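Side-chain contacts in regulatory protein BLAR1 (Bacillus licheniformis, PDB 1NRF), which senses beta-lactam antibiotics at the cell surface, probably through acylation of a serine in this C-terminal extracellular sensor domain, and relays the signal to the cytoplasm: residues 187-192 and 213-218; 195-200 and 226-231; 77-82 and 117-122; 72-77 and 181-186; 28-33 and 247-252. All coordinates share one frame; numbering follows the deposited sequence.

Contact 1 (187-192 and 213-218)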
# COMPACT_ATOMS: atom_id res chain seq x y z
N ILE A 187 0.89 -9.85 -2.08
CA ILE A 187 -0.16 -9.10 -1.41
C ILE A 187 -1.58 -9.66 -1.56
O ILE A 187 -2.53 -9.08 -1.04
CB ILE A 187 -0.16 -7.66 -1.89
CG1 ILE A 187 -0.43 -7.62 -3.39
CG2 ILE A 187 1.18 -7.00 -1.56
CD1 ILE A 187 -0.70 -6.26 -3.93
N ARG A 188 -1.73 -10.76 -2.29
CA ARG A 188 -3.05 -11.38 -2.46
C ARG A 188 -3.45 -11.89 -1.08
O ARG A 188 -2.74 -12.71 -0.50
CB ARG A 188 -2.95 -12.55 -3.45
CG ARG A 188 -4.26 -12.97 -4.08
CD ARG A 188 -4.06 -14.14 -5.03
NE ARG A 188 -2.92 -13.94 -5.93
CZ ARG A 188 -2.88 -13.07 -6.95
NH1 ARG A 188 -1.79 -12.98 -7.70
NH2 ARG A 188 -3.93 -12.32 -7.22
N LEU A 189 -4.58 -11.42 -0.56
CA LEU A 189 -5.02 -11.83 0.78
C LEU A 189 -6.07 -12.94 0.90
O LEU A 189 -5.86 -13.91 1.63
CB LEU A 189 -5.54 -10.61 1.53
CG LEU A 189 -4.50 -9.53 1.78
CD1 LEU A 189 -5.17 -8.26 2.29
CD2 LEU A 189 -3.46 -10.06 2.76
N GLU A 190 -7.19 -12.79 0.20
CA GLU A 190 -8.28 -13.77 0.25
C GLU A 190 -9.01 -13.90 -1.08
O GLU A 190 -8.76 -13.16 -2.03
CB GLU A 190 -9.31 -13.36 1.30
CG GLU A 190 -8.84 -13.37 2.73
CD GLU A 190 -9.99 -13.30 3.73
OE1 GLU A 190 -10.88 -14.18 3.68
OE2 GLU A 190 -10.01 -12.37 4.56
N GLU A 191 -9.94 -14.85 -1.13
CA GLU A 191 -10.76 -15.07 -2.31
C GLU A 191 -12.10 -15.60 -1.87
O GLU A 191 -12.19 -16.73 -1.40
CB GLU A 191 -10.12 -16.08 -3.26
CG GLU A 191 -10.84 -16.13 -4.61
CD GLU A 191 -10.41 -17.27 -5.49
OE1 GLU A 191 -9.19 -17.50 -5.62
OE2 GLU A 191 -11.30 -17.95 -6.06
N SER A 192 -13.14 -14.79 -2.01
CA SER A 192 -14.48 -15.19 -1.62
C SER A 192 -15.40 -15.13 -2.83
O SER A 192 -15.00 -14.61 -3.87
CB SER A 192 -15.02 -14.28 -0.51
OG SER A 192 -14.28 -14.45 0.69
N GLY A 213 -3.00 5.41 9.71
CA GLY A 213 -3.09 4.09 9.12
C GLY A 213 -3.46 4.09 7.64
O GLY A 213 -4.24 4.92 7.18
N TRP A 214 -2.89 3.13 6.92
CA TRP A 214 -3.12 2.97 5.49
C TRP A 214 -3.58 1.56 5.14
O TRP A 214 -3.16 0.58 5.75
CB TRP A 214 -1.84 3.16 4.67
CG TRP A 214 -1.38 4.53 4.30
CD1 TRP A 214 -0.26 5.16 4.76
CD2 TRP A 214 -1.87 5.33 3.21
NE1 TRP A 214 -0.01 6.28 4.03
CE2 TRP A 214 -0.97 6.42 3.06
CE3 TRP A 214 -2.97 5.24 2.34
CZ2 TRP A 214 -1.14 7.41 2.08
CZ3 TRP A 214 -3.13 6.22 1.36
CH2 TRP A 214 -2.22 7.29 1.24
N PHE A 215 -4.43 1.48 4.13
CA PHE A 215 -4.86 0.20 3.60
C PHE A 215 -5.25 0.44 2.16
O PHE A 215 -6.30 1.04 1.87
CB PHE A 215 -6.01 -0.44 4.38
CG PHE A 215 -6.31 -1.83 3.92
CD1 PHE A 215 -5.30 -2.79 3.92
CD2 PHE A 215 -7.54 -2.17 3.39
CE1 PHE A 215 -5.51 -4.06 3.38
CE2 PHE A 215 -7.78 -3.43 2.84
CZ PHE A 215 -6.76 -4.38 2.84
N ILE A 216 -4.38 0.00 1.26
CA ILE A 216 -4.58 0.17 -0.16
C ILE A 216 -4.60 -1.20 -0.81
O ILE A 216 -4.17 -2.18 -0.21
CB ILE A 216 -3.43 1.01 -0.80
CG1 ILE A 216 -2.12 0.20 -0.82
CG2 ILE A 216 -3.24 2.29 0.01
CD1 ILE A 216 -0.96 0.94 -1.46
N GLY A 217 -5.10 -1.27 -2.04
CA GLY A 217 -5.16 -2.53 -2.73
C GLY A 217 -6.26 -2.54 -3.77
O GLY A 217 -6.73 -1.49 -4.21
N TYR A 218 -6.68 -3.73 -4.17
CA TYR A 218 -7.73 -3.82 -5.16
C TYR A 218 -8.53 -5.12 -5.05
O TYR A 218 -8.14 -6.06 -4.35
CB TYR A 218 -7.13 -3.67 -6.56
CG TYR A 218 -5.86 -4.46 -6.75
CD1 TYR A 218 -5.91 -5.80 -7.13
CD2 TYR A 218 -4.61 -3.89 -6.48
CE1 TYR A 218 -4.74 -6.56 -7.23
CE2 TYR A 218 -3.45 -4.64 -6.57
CZ TYR A 218 -3.52 -5.98 -6.95
OH TYR A 218 -2.38 -6.73 -7.02
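Phe215 is the first residue of 213-218 to meet the edge strand. Its ring reaches out from the strand, and Leu189 comes up to the rim: CD1 of Leu189 lies near the plane of the ring, 4.2 Å from Phe215 CZ. The same ring touches Ala244 and Ala247 of helix 239-253, while Leu189 is exposed at the edge of the sheet. Two residues on, Gly217 takes up phi 154° and psi -160°, angles that suit a residue without a side chain. Tyr218 then carries the second touch, on the other side of the strand. Its CG sits between the backbone N and the carbonyl carbon (chi1 45°), and the ring leads away to Ile187, at the junction of helix 177-187 with the edge strand. The two side chains cross at about a right angle. CD1 of Ile187 is 3.5 Å from Tyr218 OH and 4.1 Å from Tyr218 CZ, a purely van der Waals touch at the phenol end. Tyr169 meets the tyrosine ring edge-to-face. No hydrogen bond joins the two segments, because strand 195-205 runs between them; Leu189 and Glu190 both face Leu197 on that strand, a classic beta bulge. Both faces of the sheet are thus used, one under helix 239-253 and the other under the helical part, as in the penicillin-binding transpeptidase and beta-lactamase fold.

Contact 2 (195-200 and 226-231)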
# COMPACT_ATOMS: atom_id res chain seq x y z
N ARG A 195 -14.53 -13.22 -6.02
CA ARG A 195 -13.65 -12.06 -5.94
C ARG A 195 -12.36 -12.33 -5.18
O ARG A 195 -12.35 -13.05 -4.18
CB ARG A 195 -14.38 -10.91 -5.26
CG ARG A 195 -15.72 -10.59 -5.87
CD ARG A 195 -16.83 -10.84 -4.88
NE ARG A 195 -17.78 -9.73 -4.84
CZ ARG A 195 -18.47 -9.29 -5.89
NH1 ARG A 195 -18.32 -9.84 -7.08
NH2 ARG A 195 -19.31 -8.27 -5.74
N VAL A 196 -11.27 -11.74 -5.66
CA VAL A 196 -9.97 -11.88 -5.03
C VAL A 196 -9.53 -10.55 -4.42
O VAL A 196 -9.49 -9.53 -5.11
CB VAL A 196 -8.88 -12.31 -6.04
CG1 VAL A 196 -7.56 -12.41 -5.33
CG2 VAL A 196 -9.24 -13.63 -6.68
N LEU A 197 -9.21 -10.57 -3.13
CA LEU A 197 -8.78 -9.38 -2.43
C LEU A 197 -7.26 -9.30 -2.30
O LEU A 197 -6.62 -10.26 -1.86
CB LEU A 197 -9.38 -9.34 -1.03
CG LEU A 197 -9.04 -8.10 -0.18
CD1 LEU A 197 -9.77 -6.89 -0.77
CD2 LEU A 197 -9.46 -8.32 1.28
N SER A 198 -6.69 -8.17 -2.69
CA SER A 198 -5.26 -7.91 -2.58
C SER A 198 -5.15 -6.59 -1.82
O SER A 198 -6.00 -5.71 -1.99
CB SER A 198 -4.61 -7.75 -3.97
OG SER A 198 -4.55 -8.98 -4.68
N GLY A 199 -4.13 -6.46 -0.97
CA GLY A 199 -3.96 -5.23 -0.21
C GLY A 199 -2.73 -5.20 0.68
O GLY A 199 -2.03 -6.20 0.83
N LYS A 200 -2.47 -4.05 1.28
CA LYS A 200 -1.33 -3.88 2.17
C LYS A 200 -1.56 -2.75 3.16
O LYS A 200 -1.98 -1.65 2.79
CB LYS A 200 -0.06 -3.63 1.34
CG LYS A 200 1.18 -4.34 1.89
CD LYS A 200 1.97 -3.42 2.80
CE LYS A 200 2.69 -4.19 3.87
NZ LYS A 200 1.74 -4.51 4.96
N PHE A 226 -11.50 -3.31 -8.94
CA PHE A 226 -11.71 -2.14 -8.11
C PHE A 226 -10.44 -1.79 -7.36
O PHE A 226 -9.87 -2.64 -6.69
CB PHE A 226 -12.84 -2.41 -7.10
CG PHE A 226 -14.18 -2.63 -7.73
CD1 PHE A 226 -15.06 -1.56 -7.93
CD2 PHE A 226 -14.55 -3.90 -8.18
CE1 PHE A 226 -16.29 -1.75 -8.56
CE2 PHE A 226 -15.77 -4.11 -8.82
CZ PHE A 226 -16.65 -3.03 -9.02
N PHE A 227 -10.01 -0.54 -7.48
CA PHE A 227 -8.81 -0.08 -6.79
C PHE A 227 -9.25 0.83 -5.65
O PHE A 227 -10.10 1.70 -5.84
CB PHE A 227 -7.90 0.69 -7.75
CG PHE A 227 -7.33 -0.16 -8.86
CD1 PHE A 227 -8.02 -0.30 -10.06
CD2 PHE A 227 -6.14 -0.85 -8.68
CE1 PHE A 227 -7.52 -1.10 -11.07
CE2 PHE A 227 -5.63 -1.65 -9.68
CZ PHE A 227 -6.32 -1.78 -10.89
N PHE A 228 -8.69 0.62 -4.47
CA PHE A 228 -9.08 1.41 -3.30
C PHE A 228 -7.91 1.81 -2.39
O PHE A 228 -6.86 1.17 -2.37
CB PHE A 228 -10.10 0.63 -2.47
CG PHE A 228 -9.57 -0.66 -1.95
CD1 PHE A 228 -9.66 -1.82 -2.72
CD2 PHE A 228 -8.92 -0.72 -0.72
CE1 PHE A 228 -9.09 -3.02 -2.27
CE2 PHE A 228 -8.34 -1.91 -0.27
CZ PHE A 228 -8.43 -3.06 -1.05
N ALA A 229 -8.13 2.86 -1.62
CA ALA A 229 -7.14 3.35 -0.69
C ALA A 229 -7.86 4.08 0.42
O ALA A 229 -8.73 4.93 0.18
CB ALA A 229 -6.15 4.28 -1.40
N VAL A 230 -7.52 3.73 1.65
CA VAL A 230 -8.10 4.35 2.83
C VAL A 230 -6.95 4.88 3.68
O VAL A 230 -5.96 4.17 3.89
CB VAL A 230 -8.89 3.33 3.68
CG1 VAL A 230 -9.15 3.89 5.06
CG2 VAL A 230 -10.21 3.00 3.01
N HIS A 231 -7.07 6.12 4.14
CA HIS A 231 -6.05 6.67 5.02
C HIS A 231 -6.76 7.22 6.24
O HIS A 231 -7.73 7.96 6.10
CB HIS A 231 -5.23 7.76 4.35
CG HIS A 231 -4.21 8.38 5.27
ND1 HIS A 231 -4.52 9.38 6.16
CD2 HIS A 231 -2.91 8.07 5.48
CE1 HIS A 231 -3.46 9.66 6.90
NE2 HIS A 231 -2.47 8.88 6.50
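Ser198 O takes the backbone N-H of Tyr218 and also has the ring of Phe228 beside it, with CZ of Phe228 3.7 Å from Ser198 O. Tyr218 belongs to strand 211-220, which lies between the strands of 195-200 and 226-231 in the antiparallel sheet of the transpeptidase-type fold. Phe228 therefore has to reach across a whole strand. Its CG stands between its own N and carbonyl carbon (chi1 61°), which swings the ring over the backbone of Gly217, where no side chain is in the way. On the far side it meets Leu197, whose CG is trans to the backbone N (chi1 -178°); the two side chains cross at roughly a right angle. Helix 239-253 closes over both, Leu248 resting on Leu197 and Leu251 on Phe228. Further along strand 195-205, Lys200 NZ is hydrogen-bonded to Ser111 OG. The apolar touch itself is made by one methyl, Leu197 CD1, 4.1 Å from Phe228 CZ.

Contact 3 (77-82 and 117-122)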
# COMPACT_ATOMS: atom_id res chain seq x y z
N GLY A 77 17.28 -7.68 -9.73
CA GLY A 77 17.91 -8.97 -9.58
C GLY A 77 18.38 -9.19 -8.15
O GLY A 77 19.01 -10.21 -7.85
N ILE A 78 18.06 -8.24 -7.27
CA ILE A 78 18.45 -8.35 -5.86
C ILE A 78 17.81 -9.59 -5.22
O ILE A 78 18.36 -10.16 -4.28
CB ILE A 78 18.02 -7.10 -5.05
CG1 ILE A 78 18.68 -5.85 -5.65
CG2 ILE A 78 18.42 -7.24 -3.60
CD1 ILE A 78 20.19 -5.95 -5.78
N ILE A 79 16.65 -9.98 -5.74
CA ILE A 79 15.93 -11.16 -5.27
C ILE A 79 15.15 -11.72 -6.45
O ILE A 79 14.94 -11.04 -7.45
CB ILE A 79 14.93 -10.83 -4.12
CG1 ILE A 79 14.03 -9.66 -4.52
CG2 ILE A 79 15.69 -10.51 -2.85
CD1 ILE A 79 13.00 -9.34 -3.48
N THR A 80 14.71 -12.97 -6.33
CA THR A 80 13.94 -13.63 -7.38
C THR A 80 12.76 -14.38 -6.78
O THR A 80 12.72 -14.62 -5.58
CB THR A 80 14.82 -14.65 -8.17
OG1 THR A 80 15.47 -15.54 -7.26
CG2 THR A 80 15.87 -13.93 -8.99
N LYS A 81 11.81 -14.75 -7.63
CA LYS A 81 10.62 -15.48 -7.20
C LYS A 81 11.02 -16.71 -6.38
O LYS A 81 10.39 -17.02 -5.36
CB LYS A 81 9.82 -15.92 -8.43
CG LYS A 81 8.97 -17.19 -8.28
CD LYS A 81 7.79 -17.02 -7.32
CE LYS A 81 6.88 -18.26 -7.31
NZ LYS A 81 5.79 -18.18 -6.30
N ASN A 82 12.08 -17.38 -6.82
CA ASN A 82 12.57 -18.60 -6.17
C ASN A 82 13.43 -18.36 -4.94
O ASN A 82 13.23 -19.01 -3.91
CB ASN A 82 13.33 -19.44 -7.19
CG ASN A 82 12.62 -19.51 -8.53
OD1 ASN A 82 11.43 -19.83 -8.60
ND2 ASN A 82 13.35 -19.20 -9.61
N GLN A 117 14.22 -2.91 4.11
CA GLN A 117 15.24 -1.90 4.39
C GLN A 117 16.60 -2.37 3.89
O GLN A 117 17.30 -1.65 3.18
CB GLN A 117 15.30 -1.64 5.89
CG GLN A 117 14.83 -0.26 6.31
CD GLN A 117 14.67 -0.13 7.81
OE1 GLN A 117 14.60 0.97 8.35
NE2 GLN A 117 14.59 -1.27 8.50
N LYS A 118 16.98 -3.59 4.26
CA LYS A 118 18.26 -4.12 3.83
C LYS A 118 18.20 -4.38 2.33
O LYS A 118 19.22 -4.60 1.68
CB LYS A 118 18.59 -5.40 4.60
CG LYS A 118 18.67 -5.19 6.13
CD LYS A 118 19.61 -6.19 6.85
CE LYS A 118 19.12 -7.64 6.80
NZ LYS A 118 20.01 -8.57 7.57
N LEU A 119 16.98 -4.33 1.79
CA LEU A 119 16.75 -4.54 0.37
C LEU A 119 16.97 -3.21 -0.34
O LEU A 119 17.54 -3.16 -1.43
CB LEU A 119 15.32 -5.03 0.15
CG LEU A 119 15.01 -6.15 -0.85
CD1 LEU A 119 15.95 -7.32 -0.65
CD2 LEU A 119 13.56 -6.59 -0.67
N ASP A 120 16.52 -2.13 0.30
CA ASP A 120 16.66 -0.78 -0.24
C ASP A 120 18.10 -0.29 -0.17
O ASP A 120 18.54 0.49 -1.02
CB ASP A 120 15.75 0.20 0.53
CG ASP A 120 14.29 0.16 0.08
OD1 ASP A 120 13.93 -0.74 -0.72
OD2 ASP A 120 13.50 1.02 0.52
N ARG A 121 18.83 -0.75 0.84
CA ARG A 121 20.23 -0.37 1.02
C ARG A 121 21.14 -1.01 -0.02
O ARG A 121 22.18 -0.46 -0.37
CB ARG A 121 20.70 -0.76 2.43
CG ARG A 121 20.07 0.08 3.55
CD ARG A 121 19.97 -0.71 4.84
NE ARG A 121 19.49 0.10 5.96
CZ ARG A 121 19.08 -0.40 7.13
NH1 ARG A 121 19.09 -1.71 7.32
NH2 ARG A 121 18.70 0.42 8.10
N GLN A 122 20.75 -2.19 -0.51
CA GLN A 122 21.55 -2.89 -1.50
C GLN A 122 21.44 -2.15 -2.84
O GLN A 122 22.40 -2.11 -3.62
CB GLN A 122 21.06 -4.34 -1.65
CG GLN A 122 22.09 -5.28 -2.28
CD GLN A 122 21.64 -6.75 -2.30
OE1 GLN A 122 21.12 -7.28 -1.31
NE2 GLN A 122 21.88 -7.42 -3.43
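With chi1 at -160° and an extended chain beyond CG, Gln122 sends its amide out from helix 113-123, and Ile78, its CG2 trans to the backbone N, lays that methyl over one face of it. Ile78 CG2 sits almost equally far from the three amide atoms, 3.5 Å from each of Gln122 CD, OE1 and NE2, while Ile78 CD1 reaches the NE2 end. The contact is apolar on one side and polar on the other, and no hydrogen bond crosses it. One helical turn earlier, Leu119 supplies the buried half. This is the all-helical part of the penicillin-binding transpeptidase domain: 77-82 is the run that leaves helix 66-76 through a Schellman motif at Gly77, and 117-122 lies on helix 113-123. Leu119 CD1 touches both isoleucines, 3.8 Å from Ile78 CG2 and 3.9 Å from Ile79 CG2. Its other branch, Leu119 CD2, is 4.0 Å from Ile79 CD1; Ile79 and Leu119 cross at about a right angle, each with two methyls engaged. Ala73 of helix 66-76 touches both of them, and Met86 also packs on Leu119. Asp120 starts out away from 77-82, and its carboxylate is hydrogen-bonded to Ser69 OG and Tyr148 OH.

Contact 4 (72-77 and 181-186)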
# COMPACT_ATOMS: atom_id res chain seq x y z
N LEU A 72 11.08 -3.05 -7.26
CA LEU A 72 12.38 -2.56 -7.67
C LEU A 72 13.42 -3.64 -7.38
O LEU A 72 14.28 -3.92 -8.21
CB LEU A 72 12.75 -1.27 -6.93
CG LEU A 72 14.18 -0.76 -7.17
CD1 LEU A 72 14.35 -0.36 -8.63
CD2 LEU A 72 14.47 0.41 -6.25
N ALA A 73 13.31 -4.26 -6.20
CA ALA A 73 14.24 -5.31 -5.80
C ALA A 73 14.28 -6.47 -6.80
O ALA A 73 15.35 -6.99 -7.13
CB ALA A 73 13.87 -5.83 -4.42
N LEU A 74 13.11 -6.87 -7.28
CA LEU A 74 13.01 -7.95 -8.25
C LEU A 74 13.61 -7.52 -9.60
O LEU A 74 14.42 -8.22 -10.20
CB LEU A 74 11.55 -8.36 -8.44
CG LEU A 74 10.89 -9.04 -7.25
CD1 LEU A 74 9.39 -9.19 -7.49
CD2 LEU A 74 11.55 -10.42 -7.02
N GLU A 75 13.20 -6.34 -10.05
CA GLU A 75 13.67 -5.78 -11.32
C GLU A 75 15.18 -5.62 -11.38
O GLU A 75 15.76 -5.62 -12.46
CB GLU A 75 13.00 -4.43 -11.56
CG GLU A 75 11.64 -4.52 -12.22
CD GLU A 75 11.75 -4.96 -13.66
OE1 GLU A 75 12.54 -4.33 -14.41
OE2 GLU A 75 11.06 -5.92 -14.06
N SER A 76 15.81 -5.46 -10.21
CA SER A 76 17.26 -5.28 -10.12
C SER A 76 18.01 -6.61 -10.00
O SER A 76 19.23 -6.65 -10.15
CB SER A 76 17.60 -4.42 -8.90
OG SER A 76 17.33 -3.05 -9.15
N GLY A 77 17.28 -7.68 -9.73
CA GLY A 77 17.91 -8.97 -9.58
C GLY A 77 18.38 -9.19 -8.15
O GLY A 77 19.01 -10.21 -7.85
N GLU A 181 3.68 -10.18 -11.42
CA GLU A 181 2.95 -11.34 -10.91
C GLU A 181 3.46 -11.74 -9.53
O GLU A 181 2.67 -12.16 -8.68
CB GLU A 181 3.11 -12.52 -11.88
CG GLU A 181 2.04 -12.60 -12.95
CD GLU A 181 2.43 -13.53 -14.09
OE1 GLU A 181 2.97 -14.64 -13.82
OE2 GLU A 181 2.19 -13.16 -15.27
N THR A 182 4.77 -11.61 -9.33
CA THR A 182 5.38 -11.95 -8.05
C THR A 182 4.92 -11.00 -6.94
O THR A 182 4.58 -11.44 -5.85
CB THR A 182 6.92 -11.89 -8.13
OG1 THR A 182 7.38 -12.68 -9.23
CG2 THR A 182 7.53 -12.43 -6.85
N VAL A 183 4.91 -9.70 -7.23
CA VAL A 183 4.47 -8.72 -6.24
C VAL A 183 2.97 -8.88 -6.00
O VAL A 183 2.48 -8.63 -4.90
CB VAL A 183 4.76 -7.27 -6.69
CG1 VAL A 183 4.09 -6.29 -5.75
CG2 VAL A 183 6.26 -7.03 -6.72
N LYS A 184 2.26 -9.30 -7.05
CA LYS A 184 0.82 -9.49 -6.96
C LYS A 184 0.50 -10.60 -5.97
O LYS A 184 -0.40 -10.45 -5.15
CB LYS A 184 0.23 -9.82 -8.34
CG LYS A 184 -0.23 -8.58 -9.09
CD LYS A 184 -0.78 -8.89 -10.49
CE LYS A 184 -1.41 -7.63 -11.09
NZ LYS A 184 -1.94 -7.80 -12.48
N ASP A 185 1.24 -11.70 -6.04
CA ASP A 185 1.03 -12.82 -5.12
C ASP A 185 1.40 -12.46 -3.69
O ASP A 185 0.76 -12.92 -2.75
CB ASP A 185 1.85 -14.04 -5.54
CG ASP A 185 1.50 -14.54 -6.92
OD1 ASP A 185 0.29 -14.64 -7.22
OD2 ASP A 185 2.43 -14.85 -7.69
N SER A 186 2.44 -11.65 -3.52
CA SER A 186 2.88 -11.26 -2.19
C SER A 186 1.81 -10.53 -1.39
O SER A 186 1.81 -10.57 -0.16
CB SER A 186 4.13 -10.37 -2.29
OG SER A 186 3.84 -9.18 -3.02
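Leu74 puts a single methyl, CD1, against two consecutive residues of helix 177-187. The closest approach is 3.7 Å, from Leu74 CD1 to Thr182 CB, and the threonine methyl follows, with Thr182 CG2 3.8 Å from Leu74 CD1. The same leucine methyl lies 3.9 Å from Val183 CG2. Leu74 and Thr182 cross obliquely. Thr182 presents its carbon side, while chi1 of -52° sets OG1 beside the backbone N, where it is hydrogen-bonded to Ser178 O, one turn back in the helix. In the next shell Val183 also packs on Val67 and Leu71, and Ile79 backs Leu74. Glu75 adds a polar tie, its OE2 accepting from Asn179 ND2 and Lys176 N near the start of helix 177-187. Helix 66-76 follows directly on the segment with Ser63, the serine probably acylated by beta-lactams, and its first residue is Lys66. The contact thus packs a second helix against the SxxK helix of the penicillin-binding fold.

Contact 5 (28-33 and 247-252)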
# COMPACT_ATOMS: atom_id res chain seq x y z
N PHE A 28 -15.85 5.26 9.80
CA PHE A 28 -14.61 5.76 10.40
C PHE A 28 -14.84 6.00 11.90
O PHE A 28 -13.95 5.77 12.72
CB PHE A 28 -14.18 7.05 9.71
CG PHE A 28 -13.60 6.85 8.33
CD1 PHE A 28 -12.23 6.99 8.10
CD2 PHE A 28 -14.43 6.49 7.26
CE1 PHE A 28 -11.69 6.78 6.84
CE2 PHE A 28 -13.89 6.28 5.99
CZ PHE A 28 -12.52 6.42 5.78
N ASP A 29 -16.05 6.44 12.24
CA ASP A 29 -16.42 6.71 13.63
C ASP A 29 -16.28 5.47 14.51
O ASP A 29 -15.91 5.57 15.67
CB ASP A 29 -17.88 7.18 13.72
CG ASP A 29 -18.13 8.47 12.97
OD1 ASP A 29 -19.31 8.78 12.71
OD2 ASP A 29 -17.15 9.19 12.64
N LYS A 30 -16.59 4.31 13.94
CA LYS A 30 -16.52 3.04 14.67
C LYS A 30 -15.15 2.76 15.27
O LYS A 30 -15.04 2.03 16.25
CB LYS A 30 -16.92 1.86 13.76
CG LYS A 30 -18.37 1.88 13.29
CD LYS A 30 -18.91 0.47 13.06
CE LYS A 30 -18.19 -0.29 11.93
NZ LYS A 30 -18.56 0.19 10.56
N PHE A 31 -14.12 3.35 14.68
CA PHE A 31 -12.76 3.16 15.15
C PHE A 31 -12.16 4.43 15.72
O PHE A 31 -10.94 4.57 15.80
CB PHE A 31 -11.90 2.61 14.01
CG PHE A 31 -12.32 1.24 13.56
CD1 PHE A 31 -11.85 0.11 14.21
CD2 PHE A 31 -13.26 1.09 12.54
CE1 PHE A 31 -12.31 -1.16 13.87
CE2 PHE A 31 -13.74 -0.17 12.19
CZ PHE A 31 -13.26 -1.30 12.86
N SER A 32 -13.03 5.36 16.11
CA SER A 32 -12.61 6.63 16.68
C SER A 32 -11.55 7.26 15.77
O SER A 32 -10.57 7.84 16.25
CB SER A 32 -12.04 6.43 18.08
OG SER A 32 -13.05 6.00 18.98
N ALA A 33 -11.77 7.14 14.47
CA ALA A 33 -10.83 7.67 13.49
C ALA A 33 -11.46 8.60 12.46
O ALA A 33 -12.69 8.64 12.29
CB ALA A 33 -10.14 6.52 12.77
N ALA A 247 -11.92 0.11 5.45
CA ALA A 247 -12.03 -0.09 4.01
C ALA A 247 -12.90 -1.29 3.69
O ALA A 247 -13.72 -1.26 2.78
CB ALA A 247 -10.64 -0.29 3.40
N LEU A 248 -12.69 -2.36 4.46
CA LEU A 248 -13.41 -3.61 4.28
C LEU A 248 -14.91 -3.52 4.58
O LEU A 248 -15.72 -4.15 3.90
CB LEU A 248 -12.76 -4.69 5.15
CG LEU A 248 -12.02 -5.83 4.42
CD1 LEU A 248 -11.45 -5.37 3.10
CD2 LEU A 248 -10.93 -6.35 5.34
N SER A 249 -15.29 -2.75 5.59
CA SER A 249 -16.70 -2.61 5.91
C SER A 249 -17.33 -1.81 4.78
O SER A 249 -18.41 -2.14 4.31
CB SER A 249 -16.88 -1.87 7.24
OG SER A 249 -16.51 -0.51 7.14
N ILE A 250 -16.64 -0.76 4.34
CA ILE A 250 -17.17 0.05 3.24
C ILE A 250 -17.25 -0.79 1.97
O ILE A 250 -18.24 -0.73 1.26
CB ILE A 250 -16.30 1.30 2.99
CG1 ILE A 250 -16.33 2.20 4.23
CG2 ILE A 250 -16.81 2.07 1.76
CD1 ILE A 250 -15.48 3.44 4.11
N LEU A 251 -16.22 -1.59 1.70
CA LEU A 251 -16.21 -2.44 0.51
C LEU A 251 -17.38 -3.42 0.54
O LEU A 251 -17.99 -3.70 -0.49
CB LEU A 251 -14.90 -3.24 0.44
CG LEU A 251 -13.86 -2.84 -0.61
CD1 LEU A 251 -13.70 -1.34 -0.63
CD2 LEU A 251 -12.53 -3.53 -0.30
N ASP A 252 -17.67 -3.93 1.72
CA ASP A 252 -18.75 -4.88 1.93
C ASP A 252 -20.10 -4.16 1.90
O ASP A 252 -21.14 -4.79 1.70
CB ASP A 252 -18.54 -5.60 3.26
CG ASP A 252 -19.79 -6.32 3.74
OD1 ASP A 252 -20.62 -5.69 4.44
OD2 ASP A 252 -19.94 -7.51 3.40
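Phe28 O accepts two backbone bonds from opposite faces of its carbonyl plane, from Phe31 N and from Ala33 N, each 3.1 Å away. With Ser32 N bonded to Asp29 O at 2.9 Å, this is a Schellman motif closing helix 25-29, overlaid by a type I turn from Asp29 to Ser32; it lies where the N-terminal helix of the transpeptidase-type domain packs beside its C-terminal helix, 239-253. The side-chain contact is carried by Phe28 and Ile250, which cross at about a right angle. Ile250 is stretched toward the ring, its CD1 trans along the chain (chi2 179°), and this methyl reaches the ring at CE2, with Ile250 CD1 3.8 Å from Phe28 CE2. Elsewhere the ring touches Ile246 and Ile232 and meets the ring of Tyr50, so Phe28 bridges from the helix pair down to the sheet. Phe27, its neighbour in the chain, reaches both Ser249 and Ile250. Nearer the surface Lys30 bends twice, at chi3 and chi4, and brings its ammonium toward Ser249. That approach is too long for a hydrogen bond, and the serine hydroxyl has its partner within its own helix, at Ile246 O. What remains between these two polar ends is a loose meeting, with Lys30 NZ 4.0 Å from Ser249 OG.

How the contacts relate
From the N terminus, contact 5 opens at 28-33 and closes only at 247-252, so the four other contacts are nested within its loop and the two ends of the domain come together. Contact 4 opens next, at 72-77; contact 3 starts at the shared Gly77, closes at 117-122 and is nested inside contact 4, which closes at 181-186. These two bind the helical part together. Helix 177-187 leads straight into 187-192, where contact 1 opens; contact 2 opens at 195-200 before contact 1 closes, so the two cross along the chain, their centres 4 Å apart. Both join strands of one sheet, and both touch contact 5 through helix 239-253.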